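Local coordinates for exosome complex component Rrp42 (Pyrococcus abyssi, PDB 2PO1), which is predicted to serve as a non-catalytic subunit of the RNA-degrading exosome, contributing to the structuring of the active site of its partner Rrp41, at residues I39-G44 with L269-K274; I135-F140 with E186-P191; I141-L146 with D154-A159. All blocks are in the same frame, centred on the assembly; numbering follows the deposited sequence.

Contact 1: I39-G44 with L269-K274; sequences IEIEVG and LEAVEK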
loop_
_atom_site.group_PDB
_atom_site.type_symbol
_atom_site.label_atom_id
_atom_site.label_comp_id
_atom_site.label_asym_id
_atom_site.label_seq_id
_atom_site.Cartn_x
_atom_site.Cartn_y
_atom_site.Cartn_z
ATOM N N ILE C 39 30.933 2.213 23.665
ATOM C CA ILE C 39 29.844 1.285 23.405
ATOM C C ILE C 39 29.143 1.053 24.709
ATOM O O ILE C 39 29.786 0.863 25.742
ATOM C CB ILE C 39 30.343 -0.041 22.845
ATOM C CG1 ILE C 39 30.880 0.166 21.419
ATOM C CG2 ILE C 39 29.161 -1.017 22.699
ATOM C CD1 ILE C 39 31.786 -0.997 20.912
ATOM N N GLU C 40 27.827 1.079 24.671
ATOM C CA GLU C 40 27.012 0.679 25.814
ATOM C C GLU C 40 26.084 -0.403 25.324
ATOM O O GLU C 40 25.385 -0.186 24.367
ATOM C CB GLU C 40 26.158 1.850 26.318
ATOM C CG GLU C 40 26.808 2.772 27.325
ATOM C CD GLU C 40 25.819 3.846 27.881
ATOM O OE1 GLU C 40 26.151 5.059 27.812
ATOM O OE2 GLU C 40 24.713 3.480 28.368
ATOM N N ILE C 41 26.102 -1.580 25.949
ATOM C CA ILE C 41 25.162 -2.647 25.592
ATOM C C ILE C 41 24.408 -2.953 26.870
ATOM O O ILE C 41 25.012 -3.140 27.940
ATOM C CB ILE C 41 25.875 -3.911 25.072
ATOM C CG1 ILE C 41 26.711 -3.561 23.844
ATOM C CG2 ILE C 41 24.836 -4.993 24.703
ATOM C CD1 ILE C 41 27.646 -4.635 23.463
ATOM N N GLU C 42 23.096 -2.887 26.797
ATOM C CA GLU C 42 22.294 -3.249 27.930
ATOM C C GLU C 42 21.180 -4.102 27.457
ATOM O O GLU C 42 20.370 -3.678 26.627
ATOM C CB GLU C 42 21.725 -2.041 28.645
ATOM C CG GLU C 42 21.213 -2.426 30.046
ATOM C CD GLU C 42 20.528 -1.300 30.768
ATOM O OE1 GLU C 42 19.938 -1.575 31.832
ATOM O OE2 GLU C 42 20.581 -0.145 30.285
ATOM N N VAL C 43 21.101 -5.288 28.028
ATOM C CA VAL C 43 20.276 -6.368 27.504
ATOM C C VAL C 43 19.068 -6.584 28.412
ATOM O O VAL C 43 19.113 -6.272 29.589
ATOM C CB VAL C 43 21.240 -7.557 27.292
ATOM C CG1 VAL C 43 20.896 -8.758 28.063
ATOM C CG2 VAL C 43 21.450 -7.801 25.846
ATOM N N GLY C 44 17.936 -6.977 27.857
ATOM C CA GLY C 44 16.780 -7.289 28.692
ATOM C C GLY C 44 16.022 -6.085 29.187
ATOM O O GLY C 44 15.310 -6.154 30.177
ATOM N N LEU C 269 28.999 -10.379 25.604
ATOM C CA LEU C 269 28.837 -11.493 26.521
ATOM C C LEU C 269 28.670 -10.933 27.943
ATOM O O LEU C 269 27.874 -11.439 28.718
ATOM C CB LEU C 269 30.046 -12.439 26.472
ATOM C CG LEU C 269 29.976 -13.727 25.646
ATOM C CD1 LEU C 269 28.543 -14.046 25.267
ATOM C CD2 LEU C 269 30.872 -13.624 24.432
ATOM N N GLU C 270 29.417 -9.862 28.238
ATOM C CA GLU C 270 29.433 -9.189 29.547
ATOM C C GLU C 270 28.027 -8.623 29.840
ATOM O O GLU C 270 27.453 -8.839 30.894
ATOM C CB GLU C 270 30.476 -8.075 29.462
ATOM C CG GLU C 270 30.765 -7.287 30.730
ATOM C CD GLU C 270 32.130 -6.530 30.688
ATOM O OE1 GLU C 270 32.629 -6.186 31.781
ATOM O OE2 GLU C 270 32.709 -6.282 29.578
ATOM N N ALA C 271 27.465 -7.925 28.880
ATOM C CA ALA C 271 26.107 -7.351 29.023
ATOM C C ALA C 271 25.119 -8.461 29.216
ATOM O O ALA C 271 24.223 -8.368 30.047
ATOM C CB ALA C 271 25.733 -6.560 27.799
ATOM N N VAL C 272 25.279 -9.505 28.420
ATOM C CA VAL C 272 24.349 -10.639 28.442
ATOM C C VAL C 272 24.406 -11.271 29.830
ATOM O O VAL C 272 23.386 -11.458 30.475
ATOM C CB VAL C 272 24.691 -11.640 27.372
ATOM C CG1 VAL C 272 24.021 -12.999 27.666
ATOM C CG2 VAL C 272 24.250 -11.082 25.982
ATOM N N GLU C 273 25.622 -11.551 30.296
ATOM C CA GLU C 273 25.832 -12.071 31.609
ATOM C C GLU C 273 25.389 -11.158 32.731
ATOM O O GLU C 273 24.913 -11.628 33.746
ATOM C CB GLU C 273 27.302 -12.410 31.765
ATOM C CG GLU C 273 27.628 -13.689 31.034
ATOM C CD GLU C 273 26.643 -14.806 31.390
ATOM O OE1 GLU C 273 26.768 -15.339 32.518
ATOM O OE2 GLU C 273 25.737 -15.108 30.542
ATOM N N LYS C 274 25.569 -9.853 32.568
ATOM C CA LYS C 274 25.156 -8.911 33.627
ATOM C C LYS C 274 23.645 -8.978 33.882
ATOM O O LYS C 274 23.208 -8.894 35.043
ATOM C CB LYS C 274 25.574 -7.462 33.316
ATOM C CG LYS C 274 25.217 -6.488 34.435
ATOM C CD LYS C 274 25.432 -5.034 34.030
ATOM C CE LYS C 274 25.283 -4.089 35.244
ATOM N NZ LYS C 274 25.661 -2.668 34.931
HETATM O O HOH W 1 22.981 -6.152 30.028
#

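Contact 2: I135-F140 with E186-P191; sequences IVRVVF and ETEPLP. With nucleotides of chain A.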
loop_
_atom_site.group_PDB
_atom_site.type_symbol
_atom_site.label_atom_id
_atom_site.label_comp_id
_atom_site.label_asym_id
_atom_site.label_seq_id
_atom_site.Cartn_x
_atom_site.Cartn_y
_atom_site.Cartn_z
ATOM N N ILE C 135 5.032 -27.087 13.322
ATOM C CA ILE C 135 5.069 -26.141 14.419
ATOM C C ILE C 135 6.489 -25.907 14.799
ATOM O O ILE C 135 7.141 -26.790 15.335
ATOM C CB ILE C 135 4.321 -26.615 15.687
ATOM C CG1 ILE C 135 2.824 -26.796 15.409
ATOM C CG2 ILE C 135 4.602 -25.619 16.864
ATOM C CD1 ILE C 135 2.139 -27.647 16.370
ATOM N N VAL C 136 6.955 -24.694 14.516
ATOM C CA VAL C 136 8.285 -24.282 14.850
ATOM C C VAL C 136 8.224 -22.953 15.615
ATOM O O VAL C 136 7.195 -22.243 15.635
ATOM C CB VAL C 136 9.177 -24.189 13.592
ATOM C CG1 VAL C 136 9.082 -25.473 12.814
ATOM C CG2 VAL C 136 8.756 -23.039 12.710
ATOM N N ARG C 137 9.309 -22.658 16.301
ATOM C CA ARG C 137 9.468 -21.359 16.868
ATOM C C ARG C 137 9.708 -20.350 15.754
ATOM O O ARG C 137 10.456 -20.613 14.787
ATOM C CB ARG C 137 10.604 -21.321 17.897
ATOM C CG ARG C 137 10.077 -20.618 19.131
ATOM C CD ARG C 137 11.083 -20.548 20.181
ATOM N NE ARG C 137 11.097 -21.707 21.076
ATOM C CZ ARG C 137 10.257 -21.887 22.080
ATOM N NH1 ARG C 137 10.421 -22.930 22.867
ATOM N NH2 ARG C 137 9.254 -21.040 22.294
ATOM N N VAL C 138 9.028 -19.224 15.899
ATOM C CA VAL C 138 9.151 -18.091 14.996
ATOM C C VAL C 138 9.753 -16.962 15.799
ATOM O O VAL C 138 9.216 -16.562 16.833
ATOM C CB VAL C 138 7.779 -17.750 14.399
ATOM C CG1 VAL C 138 7.907 -16.576 13.409
ATOM C CG2 VAL C 138 7.288 -18.952 13.697
ATOM N N VAL C 139 10.897 -16.484 15.336
ATOM C CA VAL C 139 11.637 -15.460 16.056
ATOM C C VAL C 139 11.685 -14.189 15.232
ATOM O O VAL C 139 12.245 -14.175 14.113
ATOM C CB VAL C 139 13.086 -15.956 16.391
ATOM C CG1 VAL C 139 13.899 -14.840 17.056
ATOM C CG2 VAL C 139 13.016 -17.151 17.320
ATOM N N PHE C 140 11.049 -13.158 15.761
ATOM C CA PHE C 140 11.113 -11.806 15.205
ATOM C C PHE C 140 12.219 -10.964 15.858
ATOM O O PHE C 140 12.229 -10.721 17.085
ATOM C CB PHE C 140 9.760 -11.077 15.372
ATOM C CG PHE C 140 8.631 -11.751 14.726
ATOM C CD1 PHE C 140 7.898 -12.705 15.409
ATOM C CD2 PHE C 140 8.259 -11.427 13.422
ATOM C CE1 PHE C 140 6.805 -13.334 14.782
ATOM C CE2 PHE C 140 7.169 -12.069 12.802
ATOM C CZ PHE C 140 6.449 -12.998 13.483
ATOM N N GLU C 186 8.190 -22.061 32.372
ATOM C CA GLU C 186 9.645 -22.180 32.297
ATOM C C GLU C 186 10.118 -21.718 30.938
ATOM O O GLU C 186 9.513 -22.024 29.902
ATOM C CB GLU C 186 10.105 -23.629 32.536
ATOM C CG GLU C 186 11.601 -23.801 32.832
ATOM C CD GLU C 186 12.066 -25.264 32.827
ATOM O OE1 GLU C 186 11.247 -26.174 33.107
ATOM O OE2 GLU C 186 13.262 -25.505 32.559
ATOM N N THR C 187 11.210 -20.974 30.949
ATOM C CA THR C 187 11.739 -20.435 29.734
ATOM C C THR C 187 13.097 -21.067 29.525
ATOM O O THR C 187 13.606 -21.761 30.379
ATOM C CB THR C 187 11.808 -18.892 29.769
ATOM O OG1 THR C 187 12.519 -18.483 30.943
ATOM C CG2 THR C 187 10.415 -18.301 29.801
ATOM N N GLU C 188 13.658 -20.863 28.350
ATOM C CA GLU C 188 14.968 -21.400 28.057
ATOM C C GLU C 188 15.561 -20.439 27.107
ATOM O O GLU C 188 14.831 -19.674 26.478
ATOM C CB GLU C 188 14.815 -22.759 27.377
ATOM C CG GLU C 188 13.741 -22.706 26.324
ATOM C CD GLU C 188 13.674 -23.912 25.454
ATOM O OE1 GLU C 188 13.367 -23.710 24.286
ATOM O OE2 GLU C 188 13.887 -25.047 25.919
ATOM N N PRO C 189 16.885 -20.474 26.941
ATOM C CA PRO C 189 17.415 -19.582 25.913
ATOM C C PRO C 189 17.054 -20.065 24.525
ATOM O O PRO C 189 16.555 -21.186 24.360
ATOM C CB PRO C 189 18.923 -19.721 26.059
ATOM C CG PRO C 189 19.121 -20.403 27.423
ATOM C CD PRO C 189 17.936 -21.240 27.628
ATOM N N LEU C 190 17.363 -19.248 23.541
ATOM C CA LEU C 190 17.130 -19.606 22.141
ATOM C C LEU C 190 18.399 -20.376 21.768
ATOM O O LEU C 190 19.379 -20.306 22.508
ATOM C CB LEU C 190 16.977 -18.316 21.347
ATOM C CG LEU C 190 15.787 -17.939 20.447
ATOM C CD1 LEU C 190 14.550 -18.748 20.557
ATOM C CD2 LEU C 190 15.558 -16.373 20.453
ATOM N N PRO C 191 18.367 -21.199 20.702
ATOM C CA PRO C 191 19.650 -21.883 20.505
ATOM C C PRO C 191 20.641 -20.964 19.806
ATOM O O PRO C 191 20.798 -21.043 18.588
ATOM C CB PRO C 191 19.264 -23.101 19.657
ATOM C CG PRO C 191 18.022 -22.661 18.906
ATOM C CD PRO C 191 17.319 -21.657 19.760
ATOM P P A A 6 5.006 -9.033 9.753
ATOM O OP1 A A 6 6.261 -8.320 10.112
ATOM O OP2 A A 6 4.132 -9.549 10.839
ATOM O "O5'" A A 6 5.369 -10.288 8.816
ATOM C "C5'" A A 6 6.083 -11.425 9.326
ATOM C "C4'" A A 6 7.061 -12.025 8.314
ATOM O "O4'" A A 6 7.470 -13.356 8.748
ATOM C "C3'" A A 6 6.553 -12.216 6.886
ATOM O "O3'" A A 6 7.674 -12.115 6.013
ATOM C "C2'" A A 6 5.954 -13.629 6.943
ATOM O "O2'" A A 6 5.990 -14.287 5.688
ATOM C "C1'" A A 6 6.830 -14.355 7.973
ATOM N N9 A A 6 6.109 -15.216 8.909
ATOM C C8 A A 6 5.637 -14.843 10.134
ATOM N N7 A A 6 5.027 -15.798 10.788
ATOM C C5 A A 6 5.101 -16.888 9.935
ATOM C C6 A A 6 4.636 -18.226 10.041
ATOM N N6 A A 6 3.982 -18.689 11.113
ATOM N N1 A A 6 4.868 -19.072 9.008
ATOM C C2 A A 6 5.524 -18.611 7.939
ATOM N N3 A A 6 6.004 -17.378 7.733
ATOM C C4 A A 6 5.767 -16.548 8.769
#

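Contact 3: I141-L146 with D154-A159; sequences IDVHVL and DAIGIA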
loop_
_atom_site.group_PDB
_atom_site.type_symbol
_atom_site.label_atom_id
_atom_site.label_comp_id
_atom_site.label_asym_id
_atom_site.label_seq_id
_atom_site.Cartn_x
_atom_site.Cartn_y
_atom_site.Cartn_z
ATOM N N ILE C 141 13.160 -10.544 15.031
ATOM C CA ILE C 141 14.187 -9.660 15.454
ATOM C C ILE C 141 13.693 -8.290 15.004
ATOM O O ILE C 141 13.645 -7.998 13.808
ATOM C CB ILE C 141 15.526 -9.946 14.833
ATOM C CG1 ILE C 141 15.902 -11.404 15.065
ATOM C CG2 ILE C 141 16.542 -8.952 15.389
ATOM C CD1 ILE C 141 17.233 -11.765 14.491
ATOM N N ASP C 142 13.220 -7.504 15.965
ATOM C CA ASP C 142 12.614 -6.236 15.595
ATOM C C ASP C 142 13.561 -5.142 16.072
ATOM O O ASP C 142 13.881 -5.017 17.296
ATOM C CB ASP C 142 11.205 -6.082 16.143
ATOM C CG ASP C 142 10.212 -6.867 15.381
ATOM O OD1 ASP C 142 9.559 -7.735 16.005
ATOM O OD2 ASP C 142 10.124 -6.713 14.137
ATOM N N VAL C 143 14.043 -4.375 15.106
ATOM C CA VAL C 143 15.129 -3.426 15.369
ATOM C C VAL C 143 14.467 -2.083 15.256
ATOM O O VAL C 143 13.899 -1.751 14.181
ATOM C CB VAL C 143 16.226 -3.417 14.323
ATOM C CG1 VAL C 143 17.249 -2.296 14.686
ATOM C CG2 VAL C 143 16.888 -4.828 14.159
ATOM N N HIS C 144 14.487 -1.360 16.377
ATOM C CA HIS C 144 13.978 -0.043 16.475
ATOM C C HIS C 144 15.163 0.918 16.623
ATOM O O HIS C 144 15.775 1.043 17.729
ATOM C CB HIS C 144 13.083 0.039 17.713
ATOM C CG HIS C 144 11.772 0.686 17.455
ATOM N ND1 HIS C 144 10.884 0.196 16.530
ATOM C CD2 HIS C 144 11.149 1.727 18.062
ATOM C CE1 HIS C 144 9.807 0.959 16.513
ATOM N NE2 HIS C 144 9.924 1.859 17.470
ATOM N N VAL C 145 15.518 1.597 15.532
ATOM C CA VAL C 145 16.698 2.509 15.613
ATOM C C VAL C 145 16.146 3.756 16.318
ATOM O O VAL C 145 15.140 4.280 15.867
ATOM C CB VAL C 145 17.313 2.798 14.238
ATOM C CG1 VAL C 145 18.278 4.008 14.306
ATOM C CG2 VAL C 145 18.029 1.560 13.733
ATOM N N LEU C 146 16.735 4.141 17.461
ATOM C CA LEU C 146 16.221 5.257 18.266
ATOM C C LEU C 146 16.983 6.568 18.060
ATOM O O LEU C 146 16.439 7.603 18.330
ATOM C CB LEU C 146 16.249 4.951 19.759
ATOM C CG LEU C 146 15.515 3.711 20.229
ATOM C CD1 LEU C 146 15.804 3.545 21.684
ATOM C CD2 LEU C 146 13.990 3.831 19.914
ATOM N N ASP C 154 26.447 -1.698 12.546
ATOM C CA ASP C 154 27.089 -2.422 13.639
ATOM C C ASP C 154 26.244 -2.336 14.874
ATOM O O ASP C 154 26.099 -3.287 15.612
ATOM C CB ASP C 154 28.464 -1.877 13.949
ATOM C CG ASP C 154 29.423 -2.017 12.797
ATOM O OD1 ASP C 154 28.970 -2.424 11.739
ATOM O OD2 ASP C 154 30.653 -1.725 12.945
ATOM N N ALA C 155 25.685 -1.174 15.110
ATOM C CA ALA C 155 24.867 -0.997 16.314
ATOM C C ALA C 155 23.699 -1.972 16.243
ATOM O O ALA C 155 23.384 -2.593 17.236
ATOM C CB ALA C 155 24.383 0.425 16.401
ATOM N N ILE C 156 23.080 -2.131 15.048
ATOM C CA ILE C 156 21.941 -3.013 14.905
ATOM C C ILE C 156 22.384 -4.466 15.026
ATOM O O ILE C 156 21.724 -5.252 15.675
ATOM C CB ILE C 156 21.167 -2.810 13.555
ATOM C CG1 ILE C 156 20.457 -1.453 13.514
ATOM C CG2 ILE C 156 20.185 -3.957 13.385
ATOM C CD1 ILE C 156 20.169 -1.019 12.162
ATOM N N GLY C 157 23.538 -4.858 14.468
ATOM C CA GLY C 157 23.939 -6.249 14.597
ATOM C C GLY C 157 24.336 -6.621 16.025
ATOM O O GLY C 157 24.092 -7.736 16.484
ATOM N N ILE C 158 24.992 -5.698 16.704
ATOM C CA ILE C 158 25.413 -5.909 18.107
ATOM C C ILE C 158 24.160 -6.073 18.923
ATOM O O ILE C 158 23.985 -7.067 19.616
ATOM C CB ILE C 158 26.196 -4.746 18.626
ATOM C CG1 ILE C 158 27.584 -4.764 18.007
ATOM C CG2 ILE C 158 26.395 -4.805 20.136
ATOM C CD1 ILE C 158 28.261 -3.410 18.119
ATOM N N ALA C 159 23.245 -5.128 18.789
ATOM C CA ALA C 159 21.957 -5.228 19.500
ATOM C C ALA C 159 21.221 -6.515 19.173
ATOM O O ALA C 159 20.601 -7.081 20.050
ATOM C CB ALA C 159 21.088 -4.046 19.190
#

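Contact 1: I39-G44 with L269-K274
With CG1 of Ile41 turned beside the backbone N (chi1 -59°), CG2 swings to the carbonyl side, where it and the carbonyl oxygen meet Ala271 of the C-terminal helix 247-275. Two residues on, Val43 has an unusual chi1 of 120°, which nearly eclipses CG1 with the carbonyl carbon; in that position the methyl lies against the helix backbone.

Ala271 gives the largest share of the contact. Its CB is 3.5 Å from Ile41 O and 3.6 Å from Ile41 CG2, so one methyl fills the notch between a side chain and its own peptide group. Val43 CG1 rests against the helix backbone beside Ala271, 4.0 Å from Val272 CA. A looser pair follows, with Val43 CG2 4.3 Å from Val272 CG2. The small alanine fits the closeness of the two axes, 7.1 Å apart at an angle of 34°, strand and helix running roughly the same way.

Strand 39-43 is the outermost of its sheet within the chain, so the C-terminal helix packs here on an edge strand of the RNase PH-family domain. Glu40, Glu42 and Gly44 pair by backbone bonds with strand 51-57, while Val43 N turns to a water on the helix side. That water accepts from Val43 N at 2.9 Å and donates to Ala271 O at 2.5 Å, a short distance to be read with some caution. Val43 also reaches Ala162 on helix 152-166.

Chemically, the seam is held by aliphatic packing, with the water as its polar link and no direct hydrogen bond from strand to helix. Glu42 OE1 and Lys274 NZ stand 6.6 Å apart, so their opposite charges probably add no more than a weak long-range attraction.

Contact 2: I135-F140 with E186-P191
Arg137 and Glu188 supply the charged part. Arg137 NH1 lies 3.4 Å from Glu188 OE1, a long salt bridge with guanidinium and carboxylate planes 61° apart. Each group has a stronger partner: Arg137 NH1 donates to Pro170 O, and Glu188 OE2 pairs with Lys171. Glu188 places CG between its backbone N and carbonyl carbon (chi1 44°), then extends to bring OE1 to the arginine.

The apolar part centres on Leu190, whose CD1 is 3.9 Å from both Arg137 CD and Val139 CG2. Val139 and Leu190 meet tip to tip, while the aliphatic arm of Arg137 passes obliquely.

Val138 and Phe140 project from the opposite face of the strand, toward A6 of chain A. Phe140 turns its ring edge to the sugar, CE2 coming 3.7 Å from C5' of A6 in the ring plane, and Val138 CG1 lies 4.0 Å from N7 of A6. Replacing Phe140 by alanine takes away the ring, and C5' and the C8 side of the adenine would probably lose this wall.

Strand 135-147 runs between strands 60-71 and 82-89; with Arg137 also touching Val169 and Val172, the face that carries Arg137 and Val139 is joined to the sheet of strands 168-174 and 186-189.

Contact 3: I141-L146 with D154-A159
Ile156 overlaps Val143 with both of its branches. Its CG2 comes 3.5 Å from Val143 CG2, tighter than usual for two methyls, and its CG1 stands equally close to Val143 CG1, 3.5 Å away. The two side chains cross at about a right angle, so Val143 CG1 lies against both CG1 and CG2 of Ile156, while Val143 CG2 meets Ile156 CG2 alone.

From that point Ile156 runs on to Val145. CG1 lies anti to the carbonyl carbon (chi1 -68°), and the nearly extended step beyond it carries Ile156 CD1 along the strand to 3.7 Å from Val145 CG2, again in a roughly perpendicular crossing. One helix residue thus covers two alternate strand residues, and the contact is wholly aliphatic: all three side chains are buried and no hydrogen bond passes between the segments.

Asp142 and His144, which alternate with these valines, turn to the other face of the strand and meet another protein chain: a basic side chain of that chain makes a salt bridge with Asp142 OD2, and an acidic one a hydrogen bond with His144 NE2. The strand therefore turns an apolar face to its own helix and sends Asp142 and His144, with Leu146 beside them, into a mixed polar and apolar interface with the neighbouring subunit, as suits a component of the six-chain ring.

In the fold, helix 152-166 comes directly after strand 135-147 and doubles back over the sheet of the RNase PH domain. Val143 also touches Val87 and Val145 touches Leu89, both on strand 82-89, whereas Ala159, one turn along the helix from Ile156, reaches Val62 and Val64 on strand 60-71.

Starting from the N terminus, the chain lays down strand 39-43 first, and its mate, the end of helix 247-275, comes last, so contact 1 closes the widest loop. Strand 135-147 then supplies the first halves of contacts 2 and 3 in succession. Contact 3 closes soonest, with only seven residues between its segments; contact 2 follows once the chain reaches 186-191. The three loops sit one within another and none cross. Contacts 1 and 3 touch where Ile41 CD1 meets Ile158 CG2 at 3.6 Å. Together they tie the main sheet to helix 152-166, the C-terminal helix and the small three-stranded sheet.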